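Local coordinates for SusD-like carbohydrate binding protein BF1063 (Bacteroides fragilis NCTC 9343, PDB 3I4G) that probably binds carbohydrate at the bacterial outer membrane, as SusD-like proteins do, at residues 321-335 with 356-368. Residues are numbered along the deposited sequence; the frame is centred on the assembly and turned at random.
Sequences YTIYYNGAIFMGTEY and SRTGFMMRKYFEE. With EDO (1,2-ethanediol), chain C.
Tyr324 and Met361 form an antiparallel hydrogen-bonded pair, Tyr324 N to Met361 O and Met361 N to Tyr324 O, each 2.9 Å. Past this pair, Thr322 O accepts from both Arg363 N (2.8 Å) and Lys364 N (3.2 Å), which approach from the same face of its carbonyl plane.

On the Tyr324 face of the strands, Met361 packs against two tyrosines. Its CB sits over the Tyr324 ring in a CH-pi contact, 3.5 Å from the centroid, while Phe330 CG lies over the rim of the opposite face. With chi1 at -65°, Met361 CG lies anti to the carbonyl carbon and meets the phenol end of Tyr335, the two side chains crossing at about a right angle. Phe330 CZ also touches Phe366 CB.

Polar side chains tie the 329-334 hairpin to residues 356-368. Arg363 runs out extended and then bends at chi3 (-69°), bringing NH1 and NH2 end-on to Ile329 O, which lies in the guanidinium plane and accepts a hydrogen bond from each (2.9 and 3.0 Å). NH1 also forms a salt bridge with Glu368 OE2 (2.9 Å, syn side), and Glu368 OE1 receives Met331 N at 2.8 Å. The carboxylate thus links Arg363 to the type I' turn from Phe330 to Thr333.

Strand 323-325, which continues from helix 317-322, pairs with strand 360-362 in a short two-stranded antiparallel sheet within the SusD family region.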
loop_
_atom_site.group_PDB
_atom_site.type_symbol
_atom_site.label_atom_id
_atom_site.label_comp_id
_atom_site.label_asym_id
_atom_site.label_seq_id
_atom_site.Cartn_x
_atom_site.Cartn_y
_atom_site.Cartn_z
ATOM N N TYR A 321 10.929 7.425 11.417
ATOM C CA TYR A 321 9.541 7.853 11.172
ATOM C C TYR A 321 8.602 6.680 10.871
ATOM O O TYR A 321 7.423 6.750 11.134
ATOM C CB TYR A 321 9.418 8.814 9.995
ATOM C CG TYR A 321 10.149 10.140 10.141
ATOM C CD1 TYR A 321 10.349 10.720 11.365
ATOM C CD2 TYR A 321 10.541 10.870 9.014
ATOM C CE1 TYR A 321 10.997 11.960 11.493
ATOM C CE2 TYR A 321 11.194 12.088 9.120
ATOM C CZ TYR A 321 11.419 12.621 10.358
ATOM O OH TYR A 321 12.064 13.850 10.520
ATOM N N THR A 322 9.150 5.609 10.325
ATOM C CA THR A 322 8.341 4.501 9.807
ATOM C C THR A 322 8.249 3.285 10.702
ATOM O O THR A 322 7.166 2.658 10.765
ATOM C CB THR A 322 8.876 4.110 8.433
ATOM O OG1 THR A 322 8.839 5.286 7.585
ATOM C CG2 THR A 322 8.038 3.030 7.773
ATOM N N ILE A 323 9.333 2.956 11.397
ATOM C CA ILE A 323 9.378 1.756 12.233
ATOM C C ILE A 323 9.954 2.061 13.586
ATOM O O ILE A 323 10.641 3.084 13.759
ATOM C CB ILE A 323 10.207 0.614 11.525
ATOM C CG1 ILE A 323 11.695 0.970 11.397
ATOM C CG2 ILE A 323 9.607 0.312 10.170
ATOM C CD1 ILE A 323 12.566 -0.157 10.798
ATOM N N TYR A 324 9.700 1.185 14.559
ATOM C CA TYR A 324 10.358 1.292 15.880
ATOM C C TYR A 324 10.803 -0.114 16.298
ATOM O O TYR A 324 10.527 -1.120 15.598
ATOM C CB TYR A 324 9.519 2.071 16.916
ATOM C CG TYR A 324 8.184 1.498 17.312
ATOM C CD1 TYR A 324 7.056 1.798 16.573
ATOM C CD2 TYR A 324 8.027 0.763 18.471
ATOM C CE1 TYR A 324 5.816 1.359 16.945
ATOM C CE2 TYR A 324 6.784 0.291 18.848
ATOM C CZ TYR A 324 5.697 0.585 18.078
ATOM O OH TYR A 324 4.461 0.112 18.458
ATOM N N TYR A 325 11.536 -0.168 17.407
ATOM C CA TYR A 325 12.336 -1.324 17.807
ATOM C C TYR A 325 12.627 -1.214 19.294
ATOM O O TYR A 325 12.296 -0.201 19.922
ATOM C CB TYR A 325 13.647 -1.350 16.993
ATOM C CG TYR A 325 14.232 0.041 16.835
ATOM C CD1 TYR A 325 14.959 0.609 17.853
ATOM C CD2 TYR A 325 14.029 0.790 15.684
ATOM C CE1 TYR A 325 15.425 1.892 17.768
ATOM C CE2 TYR A 325 14.536 2.108 15.591
ATOM C CZ TYR A 325 15.240 2.640 16.632
ATOM O OH TYR A 325 15.705 3.945 16.546
ATOM N N ASN A 326 13.239 -2.231 19.864
ATOM C CA ASN A 326 13.557 -2.252 21.280
ATOM C C ASN A 326 14.336 -1.024 21.683
ATOM O O ASN A 326 15.343 -0.699 21.065
ATOM C CB ASN A 326 14.359 -3.513 21.618
ATOM C CG ASN A 326 14.515 -3.720 23.090
ATOM O OD1 ASN A 326 13.553 -3.509 23.835
ATOM N ND2 ASN A 326 15.683 -4.194 23.541
ATOM N N GLY A 327 13.861 -0.364 22.735
ATOM C CA GLY A 327 14.504 0.851 23.240
ATOM C C GLY A 327 14.021 2.155 22.691
ATOM O O GLY A 327 14.288 3.200 23.271
ATOM N N ALA A 328 13.284 2.128 21.590
ATOM C CA ALA A 328 12.689 3.328 21.024
ATOM C C ALA A 328 11.530 3.802 21.873
ATOM O O ALA A 328 10.916 3.007 22.573
ATOM C CB ALA A 328 12.202 3.053 19.566
ATOM N N ILE A 329 11.254 5.101 21.810
ATOM C CA ILE A 329 10.090 5.694 22.437
ATOM C C ILE A 329 8.964 5.757 21.421
ATOM O O ILE A 329 9.147 6.206 20.298
ATOM C CB ILE A 329 10.410 7.095 22.979
ATOM C CG1 ILE A 329 11.513 7.001 24.036
ATOM C CG2 ILE A 329 9.136 7.746 23.568
ATOM C CD1 ILE A 329 11.148 6.283 25.311
ATOM N N PHE A 330 7.788 5.316 21.838
ATOM C CA PHE A 330 6.560 5.339 21.031
ATOM C C PHE A 330 5.404 5.660 21.943
ATOM O O PHE A 330 5.212 5.004 22.960
ATOM C CB PHE A 330 6.363 3.996 20.327
ATOM C CG PHE A 330 5.126 3.956 19.487
ATOM C CD1 PHE A 330 5.063 4.524 18.232
ATOM C CD2 PHE A 330 3.986 3.371 19.983
ATOM C CE1 PHE A 330 3.884 4.482 17.488
ATOM C CE2 PHE A 330 2.821 3.316 19.215
ATOM C CZ PHE A 330 2.778 3.870 17.983
HETATM N N MSE A 331 4.627 6.664 21.577
HETATM C CA MSE A 331 3.521 7.105 22.434
HETATM C C MSE A 331 4.016 7.407 23.858
HETATM O O MSE A 331 3.342 7.121 24.865
HETATM C CB MSE A 331 2.333 6.122 22.430
HETATM C CG MSE A 331 1.602 6.146 21.151
HETATM SE SE MSE A 331 0.035 4.972 21.198
HETATM C CE MSE A 331 -0.676 5.505 19.550
ATOM N N GLY A 332 5.204 7.985 23.941
ATOM C CA GLY A 332 5.716 8.477 25.209
ATOM C C GLY A 332 6.344 7.461 26.133
ATOM O O GLY A 332 6.766 7.821 27.221
ATOM N N THR A 333 6.354 6.188 25.764
ATOM C CA THR A 333 6.938 5.162 26.615
ATOM C C THR A 333 7.796 4.246 25.763
ATOM O O THR A 333 7.634 4.142 24.542
ATOM C CB THR A 333 5.861 4.351 27.396
ATOM O OG1 THR A 333 4.991 3.649 26.491
ATOM C CG2 THR A 333 5.019 5.300 28.308
ATOM N N GLU A 334 8.753 3.629 26.424
ATOM C CA GLU A 334 9.736 2.804 25.743
ATOM C C GLU A 334 9.161 1.465 25.298
ATOM O O GLU A 334 8.547 0.741 26.082
ATOM C CB GLU A 334 10.933 2.550 26.656
ATOM C CG GLU A 334 12.115 1.829 25.979
ATOM C CD GLU A 334 13.309 1.695 26.873
ATOM O OE1 GLU A 334 13.592 2.640 27.634
ATOM O OE2 GLU A 334 14.018 0.674 26.782
ATOM N N TYR A 335 9.425 1.111 24.039
ATOM C CA TYR A 335 9.071 -0.205 23.515
ATOM C C TYR A 335 10.114 -1.201 24.049
ATOM O O TYR A 335 11.309 -1.013 23.863
ATOM C CB TYR A 335 9.055 -0.191 21.998
ATOM C CG TYR A 335 8.640 -1.512 21.386
ATOM C CD1 TYR A 335 7.479 -2.183 21.783
ATOM C CD2 TYR A 335 9.363 -2.061 20.374
ATOM C CE1 TYR A 335 7.097 -3.373 21.197
ATOM C CE2 TYR A 335 8.993 -3.236 19.772
ATOM C CZ TYR A 335 7.856 -3.880 20.167
ATOM O OH TYR A 335 7.506 -5.077 19.543
ATOM N N SER A 356 5.346 -8.741 18.675
ATOM C CA SER A 356 6.053 -8.777 17.426
ATOM C C SER A 356 6.824 -10.054 17.213
ATOM O O SER A 356 7.469 -10.569 18.115
ATOM C CB SER A 356 7.063 -7.607 17.385
ATOM O OG SER A 356 7.838 -7.640 16.186
ATOM N N ARG A 357 6.778 -10.575 16.005
ATOM C CA ARG A 357 7.563 -11.751 15.638
ATOM C C ARG A 357 8.932 -11.380 15.118
ATOM O O ARG A 357 9.800 -12.242 14.961
ATOM C CB ARG A 357 6.843 -12.580 14.579
ATOM C CG ARG A 357 5.707 -13.354 15.128
ATOM C CD ARG A 357 6.161 -14.635 15.913
ATOM N NE ARG A 357 4.967 -15.170 16.534
ATOM C CZ ARG A 357 4.468 -14.746 17.693
ATOM N NH1 ARG A 357 5.187 -14.006 18.528
ATOM N NH2 ARG A 357 3.251 -15.103 18.019
ATOM N N THR A 358 9.171 -10.096 14.841
ATOM C CA THR A 358 10.454 -9.658 14.292
ATOM C C THR A 358 11.309 -8.824 15.238
ATOM O O THR A 358 12.520 -8.758 15.060
ATOM C CB THR A 358 10.252 -8.818 13.034
ATOM O OG1 THR A 358 9.528 -7.641 13.402
ATOM C CG2 THR A 358 9.464 -9.552 11.921
ATOM N N GLY A 359 10.709 -8.137 16.200
ATOM C CA GLY A 359 11.454 -7.171 17.004
ATOM C C GLY A 359 11.231 -5.750 16.518
ATOM O O GLY A 359 11.677 -4.801 17.177
ATOM N N PHE A 360 10.572 -5.583 15.372
ATOM C CA PHE A 360 10.197 -4.261 14.858
ATOM C C PHE A 360 8.688 -4.118 14.949
ATOM O O PHE A 360 7.927 -5.107 14.973
ATOM C CB PHE A 360 10.630 -4.076 13.412
ATOM C CG PHE A 360 12.127 -4.104 13.197
ATOM C CD1 PHE A 360 12.897 -3.030 13.601
ATOM C CD2 PHE A 360 12.761 -5.185 12.588
ATOM C CE1 PHE A 360 14.261 -3.014 13.384
ATOM C CE2 PHE A 360 14.126 -5.166 12.373
ATOM C CZ PHE A 360 14.868 -4.112 12.786
HETATM N N MSE A 361 8.270 -2.867 14.924
HETATM C CA MSE A 361 6.881 -2.478 14.845
HETATM C C MSE A 361 6.739 -1.318 13.881
HETATM O O MSE A 361 7.723 -0.641 13.565
HETATM C CB MSE A 361 6.361 -2.096 16.215
HETATM C CG MSE A 361 6.317 -3.231 17.218
HETATM SE SE MSE A 361 4.912 -4.564 16.712
HETATM C CE MSE A 361 3.476 -3.623 17.211
HETATM N N MSE A 362 5.510 -1.070 13.423
HETATM C CA MSE A 362 5.245 0.063 12.538
HETATM C C MSE A 362 4.879 1.305 13.331
HETATM O O MSE A 362 3.943 1.313 14.106
HETATM C CB MSE A 362 4.097 -0.266 11.559
HETATM C CG MSE A 362 3.754 0.878 10.614
HETATM SE SE MSE A 362 2.415 0.335 9.301
HETATM C CE MSE A 362 0.966 0.350 10.462
ATOM N N ARG A 363 5.617 2.383 13.095
ATOM C CA ARG A 363 5.328 3.712 13.672
ATOM C C ARG A 363 4.389 4.510 12.764
ATOM O O ARG A 363 3.568 5.304 13.246
ATOM C CB ARG A 363 6.629 4.501 13.895
ATOM C CG ARG A 363 6.434 5.727 14.763
ATOM C CD ARG A 363 7.648 6.609 14.871
ATOM N NE ARG A 363 8.770 6.046 15.621
ATOM C CZ ARG A 363 8.928 6.152 16.938
ATOM N NH1 ARG A 363 7.985 6.684 17.702
ATOM N NH2 ARG A 363 10.010 5.661 17.512
ATOM N N LYS A 364 4.522 4.344 11.455
ATOM C CA LYS A 364 3.705 5.062 10.471
ATOM C C LYS A 364 2.230 4.844 10.771
ATOM O O LYS A 364 1.838 3.754 11.169
ATOM C CB LYS A 364 4.041 4.607 9.070
ATOM C CG LYS A 364 3.402 5.421 7.953
ATOM C CD LYS A 364 3.953 5.069 6.573
ATOM C CE LYS A 364 5.330 5.732 6.292
ATOM N NZ LYS A 364 5.894 5.403 4.945
ATOM N N TYR A 365 1.445 5.924 10.571
ATOM C CA TYR A 365 -0.020 6.001 10.709
ATOM C C TYR A 365 -0.523 6.257 12.129
ATOM O O TYR A 365 -1.721 6.422 12.320
ATOM C CB TYR A 365 -0.703 4.745 10.143
ATOM C CG TYR A 365 -0.459 4.454 8.696
ATOM C CD1 TYR A 365 -1.014 5.237 7.684
ATOM C CD2 TYR A 365 0.321 3.366 8.313
ATOM C CE1 TYR A 365 -0.777 4.968 6.349
ATOM C CE2 TYR A 365 0.578 3.110 6.981
ATOM C CZ TYR A 365 0.015 3.889 6.001
ATOM O OH TYR A 365 0.232 3.585 4.699
ATOM N N PHE A 366 0.385 6.335 13.098
ATOM C CA PHE A 366 -0.001 6.537 14.514
ATOM C C PHE A 366 0.410 7.900 15.022
ATOM O O PHE A 366 1.582 8.175 15.199
ATOM C CB PHE A 366 0.563 5.399 15.388
ATOM C CG PHE A 366 0.109 4.027 14.931
ATOM C CD1 PHE A 366 -1.247 3.708 14.854
ATOM C CD2 PHE A 366 0.994 3.079 14.543
ATOM C CE1 PHE A 366 -1.664 2.484 14.385
ATOM C CE2 PHE A 366 0.562 1.848 14.077
ATOM C CZ PHE A 366 -0.755 1.543 14.006
ATOM N N GLU A 367 -0.597 8.762 15.211
ATOM C CA GLU A 367 -0.409 10.130 15.704
ATOM C C GLU A 367 -0.207 10.045 17.199
ATOM O O GLU A 367 -1.168 10.197 17.966
ATOM C CB GLU A 367 -1.626 10.962 15.280
ATOM C CG GLU A 367 -1.556 12.438 15.646
ATOM C CD GLU A 367 -2.774 13.225 15.160
ATOM O OE1 GLU A 367 -3.348 12.957 14.094
ATOM O OE2 GLU A 367 -3.173 14.165 15.869
ATOM N N GLU A 368 1.049 9.931 17.624
ATOM C CA GLU A 368 1.403 9.548 18.988
ATOM C C GLU A 368 1.048 10.534 20.071
ATOM O O GLU A 368 0.827 10.116 21.187
ATOM C CB GLU A 368 2.917 9.284 19.080
ATOM C CG GLU A 368 3.376 8.142 18.189
ATOM C CD GLU A 368 4.886 8.060 18.168
ATOM O OE1 GLU A 368 5.486 7.942 19.239
ATOM O OE2 GLU A 368 5.486 8.087 17.045
HETATM C C1 EDO C . -4.967 6.245 14.928
HETATM O O1 EDO C . -5.505 5.714 13.696
HETATM C C2 EDO C . -4.196 7.492 14.517
HETATM O O2 EDO C . -3.211 7.750 15.498
HETATM O O HOH W 1 11.883 4.446 15.814
HETATM O O HOH W 2 2.846 0.065 16.305
HETATM O O HOH W 3 14.041 -4.583 18.427
HETATM O O HOH W 4 7.643 9.287 19.873
HETATM O O HOH W 5 6.442 9.379 21.842
HETATM O O HOH W 6 5.074 -6.238 20.262
#